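Local structure of putative major capsid protein (Cafeteriavirus-dependent mavirus, 6G44) at residues I107-I112 / T118-P123; E204-N209 / F228-D233; K93-L98 / I154-M159; D147-N152 / N160-Q165. The protein probably forms the capsid shell of the virophage mavirus, as a double jelly-roll major capsid protein assembled here as a trimer. One frame throughout, in Å; residues are numbered along the deposited sequence.

Contact 1. Residues I107-I112 / T118-P123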
# COMPACT_ATOMS: atom_id res chain seq x y z
N ILE C 107 15.77 -17.60 18.63
CA ILE C 107 15.91 -17.35 20.06
C ILE C 107 14.69 -17.90 20.79
O ILE C 107 13.67 -17.23 20.92
CB ILE C 107 16.12 -15.86 20.38
CG1 ILE C 107 17.28 -15.24 19.61
CG2 ILE C 107 16.28 -15.67 21.89
CD1 ILE C 107 17.27 -13.71 19.57
N PRO C 108 14.79 -19.13 21.31
CA PRO C 108 13.64 -19.68 22.01
C PRO C 108 13.28 -19.03 23.34
O PRO C 108 12.11 -18.99 23.71
CB PRO C 108 14.00 -21.15 22.23
CG PRO C 108 15.15 -21.42 21.38
CD PRO C 108 15.80 -20.14 20.99
N VAL C 109 14.30 -18.52 24.03
CA VAL C 109 14.09 -17.86 25.31
C VAL C 109 15.14 -16.76 25.45
O VAL C 109 16.29 -16.90 25.00
CB VAL C 109 14.10 -18.87 26.49
CG1 VAL C 109 15.37 -19.71 26.50
CG2 VAL C 109 13.90 -18.15 27.81
N ALA C 110 14.69 -15.64 26.02
CA ALA C 110 15.54 -14.50 26.32
C ALA C 110 15.23 -14.02 27.73
O ALA C 110 14.08 -14.07 28.19
CB ALA C 110 15.28 -13.40 25.30
N VAL C 111 16.28 -13.57 28.41
CA VAL C 111 16.14 -12.93 29.70
C VAL C 111 16.80 -11.56 29.61
O VAL C 111 17.97 -11.44 29.25
CB VAL C 111 16.77 -13.74 30.85
CG1 VAL C 111 16.59 -13.00 32.16
CG2 VAL C 111 16.14 -15.12 30.91
N ILE C 112 16.03 -10.52 29.92
CA ILE C 112 16.56 -9.17 30.00
C ILE C 112 16.55 -8.73 31.47
O ILE C 112 15.57 -8.93 32.17
CB ILE C 112 15.77 -8.19 29.09
CG1 ILE C 112 15.93 -8.63 27.63
CG2 ILE C 112 16.26 -6.75 29.31
CD1 ILE C 112 15.18 -7.77 26.61
N THR C 118 14.41 -8.95 36.28
CA THR C 118 14.51 -9.79 35.10
C THR C 118 13.15 -9.98 34.43
O THR C 118 12.09 -10.05 35.09
CB THR C 118 15.13 -11.16 35.41
OG1 THR C 118 14.28 -11.85 36.32
CG2 THR C 118 16.53 -11.02 36.01
N PHE C 119 13.22 -10.03 33.11
CA PHE C 119 12.05 -10.26 32.25
C PHE C 119 12.38 -11.48 31.39
O PHE C 119 13.35 -11.45 30.65
CB PHE C 119 11.82 -9.06 31.32
CG PHE C 119 11.68 -7.73 32.02
CD1 PHE C 119 12.79 -6.94 32.30
CD2 PHE C 119 10.41 -7.21 32.30
CE1 PHE C 119 12.64 -5.70 32.90
CE2 PHE C 119 10.26 -5.96 32.90
CZ PHE C 119 11.39 -5.22 33.23
N THR C 120 11.61 -12.55 31.53
CA THR C 120 11.82 -13.76 30.75
C THR C 120 10.73 -13.86 29.68
O THR C 120 9.57 -13.78 29.99
CB THR C 120 11.78 -15.01 31.66
OG1 THR C 120 12.84 -14.89 32.63
CG2 THR C 120 12.00 -16.29 30.88
N SER C 121 11.15 -14.02 28.44
CA SER C 121 10.21 -14.14 27.33
C SER C 121 10.72 -15.11 26.29
O SER C 121 11.82 -15.64 26.39
CB SER C 121 9.90 -12.76 26.78
OG SER C 121 10.98 -12.27 26.09
N TYR C 122 9.89 -15.34 25.26
CA TYR C 122 10.12 -16.42 24.32
C TYR C 122 10.01 -15.88 22.89
O TYR C 122 8.92 -15.98 22.27
CB TYR C 122 9.10 -17.52 24.61
CG TYR C 122 9.20 -17.97 26.04
CD1 TYR C 122 10.17 -18.85 26.43
CD2 TYR C 122 8.35 -17.44 27.01
CE1 TYR C 122 10.31 -19.23 27.78
CE2 TYR C 122 8.48 -17.79 28.35
CZ TYR C 122 9.45 -18.70 28.71
OH TYR C 122 9.55 -19.05 30.05
N PRO C 123 11.09 -15.29 22.38
CA PRO C 123 10.98 -14.56 21.10
C PRO C 123 10.49 -15.41 19.93
O PRO C 123 9.69 -14.91 19.11
CB PRO C 123 12.41 -14.07 20.88
CG PRO C 123 12.96 -13.88 22.27
CD PRO C 123 12.41 -15.05 23.04

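Contact 2. Residues E204-N209 / F228-D233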
# COMPACT_ATOMS: atom_id res chain seq x y z
N GLU C 204 18.07 -7.00 13.07
CA GLU C 204 16.64 -7.23 13.38
C GLU C 204 16.34 -6.80 14.83
O GLU C 204 17.14 -7.05 15.74
CB GLU C 204 16.34 -8.72 13.17
CG GLU C 204 14.91 -9.16 13.43
CD GLU C 204 14.60 -10.55 12.91
OE1 GLU C 204 15.07 -10.89 11.79
OE2 GLU C 204 13.89 -11.31 13.62
N ALA C 205 15.21 -6.12 15.06
CA ALA C 205 14.80 -5.74 16.40
C ALA C 205 14.56 -6.99 17.25
O ALA C 205 13.94 -7.95 16.77
CB ALA C 205 13.53 -4.90 16.34
N LEU C 206 15.04 -6.98 18.49
CA LEU C 206 14.74 -8.07 19.42
C LEU C 206 13.31 -7.98 19.92
O LEU C 206 12.94 -6.93 20.45
CB LEU C 206 15.70 -8.00 20.61
CG LEU C 206 15.51 -9.06 21.69
CD1 LEU C 206 15.61 -10.48 21.18
CD2 LEU C 206 16.55 -8.83 22.80
N VAL C 207 12.55 -9.08 19.81
CA VAL C 207 11.18 -9.18 20.31
C VAL C 207 11.21 -9.93 21.64
O VAL C 207 11.11 -11.16 21.69
CB VAL C 207 10.28 -9.87 19.28
CG1 VAL C 207 8.86 -10.06 19.77
CG2 VAL C 207 10.31 -9.07 17.99
N ALA C 208 11.40 -9.17 22.71
CA ALA C 208 11.55 -9.75 24.07
C ALA C 208 11.18 -8.72 25.09
O ALA C 208 11.72 -7.62 25.05
CB ALA C 208 12.98 -10.22 24.29
N ASN C 209 10.28 -9.05 26.01
CA ASN C 209 9.90 -8.06 27.04
C ASN C 209 11.15 -7.50 27.77
O ASN C 209 12.05 -8.29 28.09
CB ASN C 209 8.95 -8.68 28.06
CG ASN C 209 7.61 -9.11 27.46
OD1 ASN C 209 7.57 -9.84 26.46
ND2 ASN C 209 6.52 -8.68 28.08
N PHE C 228 22.33 -3.73 32.91
CA PHE C 228 21.64 -4.04 31.64
C PHE C 228 22.24 -5.30 31.06
O PHE C 228 23.37 -5.30 30.59
CB PHE C 228 21.75 -2.85 30.69
CG PHE C 228 21.00 -3.02 29.37
CD1 PHE C 228 19.74 -3.66 29.31
CD2 PHE C 228 21.52 -2.49 28.21
CE1 PHE C 228 19.07 -3.80 28.10
CE2 PHE C 228 20.84 -2.62 26.99
CZ PHE C 228 19.62 -3.27 26.95
N LYS C 229 21.51 -6.39 31.17
CA LYS C 229 21.97 -7.66 30.60
C LYS C 229 20.91 -8.20 29.66
O LYS C 229 19.72 -8.10 29.96
CB LYS C 229 22.27 -8.72 31.67
CG LYS C 229 23.19 -8.22 32.77
CD LYS C 229 23.43 -9.31 33.82
CE LYS C 229 23.96 -8.71 35.10
NZ LYS C 229 24.30 -9.78 36.07
N VAL C 230 21.37 -8.77 28.56
CA VAL C 230 20.47 -9.42 27.59
C VAL C 230 21.08 -10.80 27.38
O VAL C 230 22.17 -10.92 26.82
CB VAL C 230 20.35 -8.63 26.28
CG1 VAL C 230 19.55 -9.39 25.24
CG2 VAL C 230 19.71 -7.27 26.56
N ILE C 231 20.34 -11.81 27.83
CA ILE C 231 20.82 -13.20 27.82
C ILE C 231 19.96 -14.01 26.86
O ILE C 231 18.74 -14.11 27.06
CB ILE C 231 20.76 -13.80 29.23
CG1 ILE C 231 21.57 -12.95 30.22
CG2 ILE C 231 21.31 -15.24 29.24
CD1 ILE C 231 21.07 -13.06 31.65
N LEU C 232 20.60 -14.57 25.84
CA LEU C 232 19.87 -15.27 24.74
C LEU C 232 20.22 -16.75 24.74
O LEU C 232 21.39 -17.13 24.84
CB LEU C 232 20.26 -14.70 23.40
CG LEU C 232 20.18 -13.18 23.25
CD1 LEU C 232 20.71 -12.76 21.88
CD2 LEU C 232 18.76 -12.70 23.46
N ASP C 233 19.19 -17.58 24.56
CA ASP C 233 19.41 -18.99 24.18
C ASP C 233 19.63 -18.97 22.67
O ASP C 233 18.64 -18.93 21.91
CB ASP C 233 18.20 -19.84 24.58
CG ASP C 233 18.25 -21.27 24.06
OD1 ASP C 233 19.28 -21.74 23.59
OD2 ASP C 233 17.16 -21.90 24.15

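Contact 3. Residues K93-L98 / I154-M159. With SO4 (sulfate ion), chain P; SO4 (sulfate ion), chain F.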
# COMPACT_ATOMS: atom_id res chain seq x y z
N LYS C 93 18.90 -19.76 -9.13
CA LYS C 93 18.33 -18.43 -9.30
C LYS C 93 16.99 -18.34 -8.58
O LYS C 93 16.10 -19.17 -8.77
CB LYS C 93 18.20 -18.07 -10.78
CG LYS C 93 17.66 -16.67 -11.07
CD LYS C 93 18.40 -15.54 -10.37
CE LYS C 93 17.93 -14.18 -10.87
NZ LYS C 93 18.24 -13.98 -12.32
N ASP C 94 16.88 -17.32 -7.73
CA ASP C 94 15.65 -17.04 -6.97
C ASP C 94 15.22 -18.18 -6.04
O ASP C 94 14.04 -18.39 -5.77
CB ASP C 94 14.50 -16.60 -7.92
CG ASP C 94 14.81 -15.33 -8.69
OD1 ASP C 94 15.47 -14.43 -8.15
OD2 ASP C 94 14.34 -15.21 -9.84
N GLN C 95 16.20 -18.94 -5.54
CA GLN C 95 15.87 -20.12 -4.73
C GLN C 95 16.43 -20.13 -3.30
O GLN C 95 16.01 -20.99 -2.52
CB GLN C 95 16.36 -21.37 -5.46
CG GLN C 95 15.45 -21.68 -6.63
CD GLN C 95 15.94 -22.81 -7.51
OE1 GLN C 95 17.12 -22.86 -7.86
NE2 GLN C 95 15.02 -23.70 -7.90
N ILE C 96 17.28 -19.19 -2.93
CA ILE C 96 17.93 -19.17 -1.62
C ILE C 96 17.62 -17.85 -0.92
O ILE C 96 17.71 -16.77 -1.53
CB ILE C 96 19.48 -19.28 -1.74
CG1 ILE C 96 19.89 -20.53 -2.53
CG2 ILE C 96 20.14 -19.30 -0.36
CD1 ILE C 96 19.46 -21.84 -1.92
N GLY C 97 17.31 -17.93 0.36
CA GLY C 97 17.16 -16.74 1.18
C GLY C 97 17.09 -17.10 2.62
O GLY C 97 17.64 -18.13 3.06
N LEU C 98 16.38 -16.27 3.38
CA LEU C 98 16.18 -16.50 4.80
C LEU C 98 14.70 -16.70 5.13
O LEU C 98 13.82 -16.19 4.42
CB LEU C 98 16.76 -15.34 5.62
CG LEU C 98 18.25 -15.07 5.44
CD1 LEU C 98 18.69 -13.84 6.21
CD2 LEU C 98 19.11 -16.26 5.83
N ILE C 154 7.58 -23.38 -1.77
CA ILE C 154 8.05 -22.23 -2.53
C ILE C 154 8.80 -22.76 -3.73
O ILE C 154 9.64 -23.66 -3.58
CB ILE C 154 9.00 -21.37 -1.67
CG1 ILE C 154 8.24 -20.72 -0.52
CG2 ILE C 154 9.72 -20.33 -2.51
CD1 ILE C 154 9.13 -20.24 0.63
N LYS C 155 8.52 -22.24 -4.92
CA LYS C 155 9.20 -22.68 -6.15
C LYS C 155 9.61 -21.49 -6.98
O LYS C 155 8.85 -20.53 -7.11
CB LYS C 155 8.28 -23.57 -6.99
CG LYS C 155 7.81 -24.82 -6.27
CD LYS C 155 7.05 -25.78 -7.20
CE LYS C 155 5.80 -25.15 -7.82
NZ LYS C 155 5.03 -26.18 -8.58
N ALA C 156 10.82 -21.53 -7.53
CA ALA C 156 11.29 -20.46 -8.42
C ALA C 156 10.48 -20.31 -9.71
O ALA C 156 10.51 -19.27 -10.31
CB ALA C 156 12.78 -20.62 -8.73
N VAL C 157 9.76 -21.35 -10.12
CA VAL C 157 8.88 -21.23 -11.29
C VAL C 157 7.65 -20.37 -11.02
O VAL C 157 6.97 -19.98 -11.96
CB VAL C 157 8.44 -22.60 -11.85
CG1 VAL C 157 9.66 -23.37 -12.37
CG2 VAL C 157 7.63 -23.41 -10.87
N SER C 158 7.35 -20.10 -9.75
CA SER C 158 6.13 -19.38 -9.35
C SER C 158 6.43 -17.95 -8.99
O SER C 158 7.49 -17.64 -8.44
CB SER C 158 5.53 -20.04 -8.11
OG SER C 158 5.34 -21.43 -8.31
N MET C 159 5.51 -17.04 -9.27
CA MET C 159 5.78 -15.64 -9.01
C MET C 159 5.66 -15.23 -7.55
O MET C 159 6.34 -14.27 -7.13
CB MET C 159 4.86 -14.77 -9.86
CG MET C 159 5.02 -14.99 -11.37
SD MET C 159 6.65 -14.68 -12.07
CE MET C 159 7.16 -13.25 -11.15
S SO4 P . 1.90 -24.46 -9.19
O1 SO4 P . 2.15 -25.84 -8.73
O2 SO4 P . 0.65 -24.40 -9.99
O3 SO4 P . 1.80 -23.52 -8.04
O4 SO4 P . 3.10 -24.09 -10.00
S SO4 F . 20.36 -10.98 -12.83
O1 SO4 F . 20.38 -12.09 -11.85
O2 SO4 F . 19.45 -11.31 -13.94
O3 SO4 F . 19.90 -9.74 -12.14
O4 SO4 F . 21.71 -10.87 -13.41
O HOH W 1 12.88 -17.17 -10.94

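Contact 4. Residues D147-N152 / N160-Q165. With SO4 (sulfate ion), chain K.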
# COMPACT_ATOMS: atom_id res chain seq x y z
N ASP C 147 8.28 -10.71 4.99
CA ASP C 147 7.24 -11.40 4.24
C ASP C 147 6.97 -12.75 4.89
O ASP C 147 7.93 -13.47 5.22
CB ASP C 147 7.70 -11.57 2.79
CG ASP C 147 6.73 -12.36 1.95
OD1 ASP C 147 6.88 -13.61 1.92
OD2 ASP C 147 5.85 -11.75 1.32
N VAL C 148 5.68 -13.09 5.06
CA VAL C 148 5.23 -14.31 5.69
C VAL C 148 4.70 -15.25 4.61
O VAL C 148 3.89 -14.85 3.76
CB VAL C 148 4.17 -14.00 6.77
CG1 VAL C 148 3.53 -15.25 7.30
CG2 VAL C 148 4.77 -13.17 7.90
N ASP C 149 5.12 -16.52 4.67
CA ASP C 149 4.73 -17.50 3.66
C ASP C 149 3.23 -17.74 3.66
O ASP C 149 2.57 -17.89 4.70
CB ASP C 149 5.37 -18.86 3.94
CG ASP C 149 6.87 -18.86 3.79
OD1 ASP C 149 7.40 -18.13 2.95
OD2 ASP C 149 7.53 -19.64 4.52
N GLU C 150 2.65 -17.78 2.45
CA GLU C 150 1.24 -18.08 2.29
C GLU C 150 0.97 -19.56 2.10
O GLU C 150 -0.11 -20.02 2.47
CB GLU C 150 0.67 -17.29 1.11
CG GLU C 150 0.73 -15.78 1.31
CD GLU C 150 2.03 -15.10 0.88
OE1 GLU C 150 2.96 -15.81 0.40
OE2 GLU C 150 2.10 -13.86 1.03
N TYR C 151 1.91 -20.26 1.46
CA TYR C 151 1.73 -21.67 1.09
C TYR C 151 2.86 -22.52 1.67
O TYR C 151 3.89 -22.00 2.09
CB TYR C 151 1.58 -21.84 -0.43
CG TYR C 151 0.54 -20.91 -1.00
CD1 TYR C 151 -0.81 -21.15 -0.82
CD2 TYR C 151 0.90 -19.75 -1.65
CE1 TYR C 151 -1.75 -20.26 -1.29
CE2 TYR C 151 -0.04 -18.84 -2.11
CZ TYR C 151 -1.36 -19.11 -1.92
OH TYR C 151 -2.28 -18.18 -2.38
N ASN C 152 2.68 -23.83 1.63
CA ASN C 152 3.60 -24.73 2.28
C ASN C 152 4.80 -25.16 1.41
O ASN C 152 5.62 -25.95 1.88
CB ASN C 152 2.85 -25.94 2.85
CG ASN C 152 2.44 -26.94 1.80
OD1 ASN C 152 2.35 -26.65 0.61
ND2 ASN C 152 2.13 -28.16 2.26
N ASN C 160 4.82 -15.90 -6.78
CA ASN C 160 4.77 -15.64 -5.34
C ASN C 160 5.91 -16.44 -4.70
O ASN C 160 5.75 -17.59 -4.24
CB ASN C 160 3.43 -15.99 -4.72
CG ASN C 160 3.38 -15.57 -3.25
OD1 ASN C 160 3.79 -14.46 -2.94
ND2 ASN C 160 2.92 -16.45 -2.36
N ASN C 161 7.07 -15.81 -4.67
CA ASN C 161 8.31 -16.49 -4.28
C ASN C 161 9.14 -15.51 -3.48
O ASN C 161 9.76 -14.62 -4.06
CB ASN C 161 9.08 -16.94 -5.53
CG ASN C 161 10.46 -17.45 -5.21
OD1 ASN C 161 10.78 -17.71 -4.05
ND2 ASN C 161 11.32 -17.60 -6.25
N PRO C 162 9.20 -15.69 -2.16
CA PRO C 162 9.96 -14.76 -1.33
C PRO C 162 11.48 -14.86 -1.55
O PRO C 162 12.21 -14.00 -1.09
CB PRO C 162 9.58 -15.15 0.09
CG PRO C 162 9.30 -16.59 -0.01
CD PRO C 162 8.65 -16.79 -1.35
N TYR C 163 11.95 -15.87 -2.29
CA TYR C 163 13.39 -15.92 -2.61
C TYR C 163 13.75 -15.28 -3.93
O TYR C 163 14.91 -15.33 -4.34
CB TYR C 163 13.95 -17.35 -2.44
CG TYR C 163 13.59 -17.92 -1.08
CD1 TYR C 163 13.69 -17.16 0.10
CD2 TYR C 163 13.12 -19.24 -0.95
CE1 TYR C 163 13.30 -17.66 1.32
CE2 TYR C 163 12.74 -19.75 0.28
CZ TYR C 163 12.83 -18.97 1.42
OH TYR C 163 12.43 -19.39 2.66
N ARG C 164 12.80 -14.53 -4.52
CA ARG C 164 13.13 -13.74 -5.68
C ARG C 164 14.14 -12.70 -5.10
O ARG C 164 13.95 -12.07 -4.05
CB ARG C 164 11.89 -12.95 -6.14
CG ARG C 164 11.00 -13.78 -7.08
CD ARG C 164 9.57 -13.29 -7.25
NE ARG C 164 9.51 -12.06 -8.05
CZ ARG C 164 8.43 -11.31 -8.28
NH1 ARG C 164 7.23 -11.62 -7.80
NH2 ARG C 164 8.55 -10.21 -9.00
N GLN C 165 15.21 -12.53 -5.87
CA GLN C 165 16.22 -11.53 -5.49
C GLN C 165 15.69 -10.13 -5.76
O GLN C 165 14.60 -9.95 -6.31
CB GLN C 165 17.52 -11.83 -6.18
CG GLN C 165 17.57 -11.75 -7.65
CD GLN C 165 19.00 -12.04 -8.14
OE1 GLN C 165 19.55 -11.31 -8.94
NE2 GLN C 165 19.58 -13.17 -7.68
S SO4 K . 4.97 -9.32 -10.25
O1 SO4 K . 5.25 -10.24 -11.39
O2 SO4 K . 4.92 -10.08 -8.96
O3 SO4 K . 3.65 -8.67 -10.52
O4 SO4 K . 6.09 -8.32 -10.23
O HOH W 2 3.70 -12.57 -0.74

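Contact 1. Residues I107-I112 / T118-P123
Ile112 O is gripped by three groups of segment 118-123: Phe119 N at 2.8 Å in a hydrogen bond, the CA of Thr118 at 3.2 Å in a CA-H...O contact, and Phe119 CD1 at 3.4 Å, the carbonyl lying at the ring edge, near its plane. The Ile112-Phe119 pair lies toward the turn of the beta hairpin formed by strands 110-114 and 117-121, whose short segments run antiparallel at 161° with axes 4.6 Å apart. Backbone bonds of Val109 with Asp233 and Val111 with Ile231 join the hairpin to strand 222-235, so it extends a jelly-roll sheet. With chi1 -55° the Phe119 ring stays beside its own backbone N, the very atom that donates to Ile112 O.

Two residues along, Ala110 and Ser121 form a second hydrogen-bonded pair, Ala110 N to Ser121 O and Ser121 N to Ala110 O both 2.9 Å and nearly straight. Between them Val111 and Thr120 make a non-hydrogen-bonded pair on the other face, where Val111 CG2 is 3.7 Å from Thr120 OG1. The face bearing Ala110, Ile112, Phe119 and Ser121 is buried, and Ala208 and Pro210 pack against Ser121 and Phe119. Beyond the strands Tyr122 occupies the N-cap position of helix 123-130, and Pro123 CG lies 3.8 Å from both Ile107 CG2 and Ala110 CB. Pro108 O meets the edge of the Tyr122 ring, 3.3 Å from CD1.

Contact 2. Residues E204-N209 / F228-D233
Leu206 and Val230 reach toward each other tip to tip, and a single methyl from each makes the contact: Leu206 CD2 stands 3.9 Å from Val230 CG1. Both branches are extended from their backbones. In Leu206 the CG lies opposite the backbone N (chi1 179°), which carries the isobutyl fork toward strand 222-235, and in Val230 the CG1 takes the same position (chi1 173°), leaving CG2 farther from that fork. The second methyl of the fork serves another neighbour, since Leu206 CD1 is 4.5 Å from Leu232 CD2, a looser approach. Leu232 does not aim its CB at segment 204-209, yet its outer methyl lies near the Leu206 fork, so that one leucine spans two residues of the same strand.

The backbones stay well apart, the CA atoms of Leu206 and Val230 being 10.1 Å from each other, which rules out strand pairing here; the backbone of Leu206 bonds instead with Pro73 and, through its O, with Thr211 OG1. The contact is interior packing beneath a jelly-roll sheet: strand 222-235, flanked by strands 58-66 and 110-114, meets the chain just after strand 195-205. Leu75 of strand 74-84 touches both Leu206 and Leu232, and Ile107 also packs on Leu206. With 82 Å² buried and carbon meeting carbon throughout, the cohesion across these segments is dispersive and hydrophobic, without directional bonding.

Contact 3. Residues K93-L98 / I154-M159
The backbones of 93-98 and 154-159 come closest at Asp94 and Ala156, with CA atoms 5.7 Å apart, where a type I beta turn from Lys155 to Ser158, closed by Ser158 N to Lys155 O at 3.1 Å, presents its second residue to the loop ahead of strand 96-98. The direct contacts are made by the Ala156 methyl. That CB lies 3.6 Å from Gln95 CG and equally far from Lys93 O, and it is 4.4 Å from Asp94 CB, so it rests among three consecutive residues. In Gln95, chi1 -74° swings CG to that side and the chain runs on extended, so that its outer part, from CG to the amide NE2, lies against the methyl; NE2, like Ala156 N, bonds to Asp247 OD1, a shared acceptor that ties the two segments together indirectly.

A water also joins the two segments, 2.7 Å from Asp94 OD2 and 3.2 Å from Ala156 O, though other acceptors compete for its protons. The remaining carboxylate oxygen, Asp94 OD1, accepts from Gln165 N. Lys155 points its CB away from 93-98, and its NZ donates to a sulfate oxygen, O1, at 2.9 Å; the ion, probably from the crystallisation liquor, is shared with Thr167 of the second subunit. This surface contact sits at the edge of a small sheet: strand 96-98 pairs antiparallel with strand 242-244, while Ile96 and Leu98 lean on strand 195-205.

Contact 4. Residues D147-N152 / N160-Q165
The edge of the Tyr151 ring faces the Asn160 amide, CE2 to ND2 3.8 Å, with the two planes 88° apart, while Glu150 CB sits 3.6 Å above one face of the ring, offset toward its rim. The other aromatic ring, Tyr163, has Pro162 CG over its centre. The same Asn160 ND2 donates to Glu150 OE1 at 2.8 Å, almost straight (178°) and within the amide plane, but it meets the carboxylate from above, 60° out of its plane. A water adds a second link, 2.7 Å from Glu150 OE2 and 2.9 Å from Asn160 OD1, with more acceptors in reach than it has protons. Glu150 OE2 also has a salt bridge to Lys389.

Both segments belong to the long loop between helix 136-142 and strand 183-186. The second piece folds into a type I beta turn from Asn161 to Arg164, reinforced by an Asx turn from Tyr163 N to Asn161 OD1. The side chains of Asp147 and Asp149 each cross that of Pro162 at about a right angle, Asp147 OD1 to CB 3.6 Å and Asp149 OD1 to CG 3.8 Å, the latter oxygen also salt-bridged to Arg176. At its guanidinium edge Arg164 NH1 donates to a sulfate O2 at 3.0 Å, an ion also bound by Arg164 of the third subunit.

From the N terminus the chain first lays down 93-98, then makes contact 1, a hairpin whose two segments are separated by five residues. Contact 1 therefore falls inside the longer loop that contact 3 completes at 154-159. Segment 147-152 of contact 4 precedes that closure and 160-165 follows it, so contacts 3 and 4 cross; their centres are about 8 Å apart, joined by Asp94 O with Asn161 ND2 and Met159 O with Arg164 NH1, and both touch the second subunit. Contact 2 comes last, in series. Its strand 222-235 pairs with the hairpin of contact 1, whereas contacts 3 and 4 gather the subunit-facing loops, contact 4 on the opposite side of the chain's centre from contact 1.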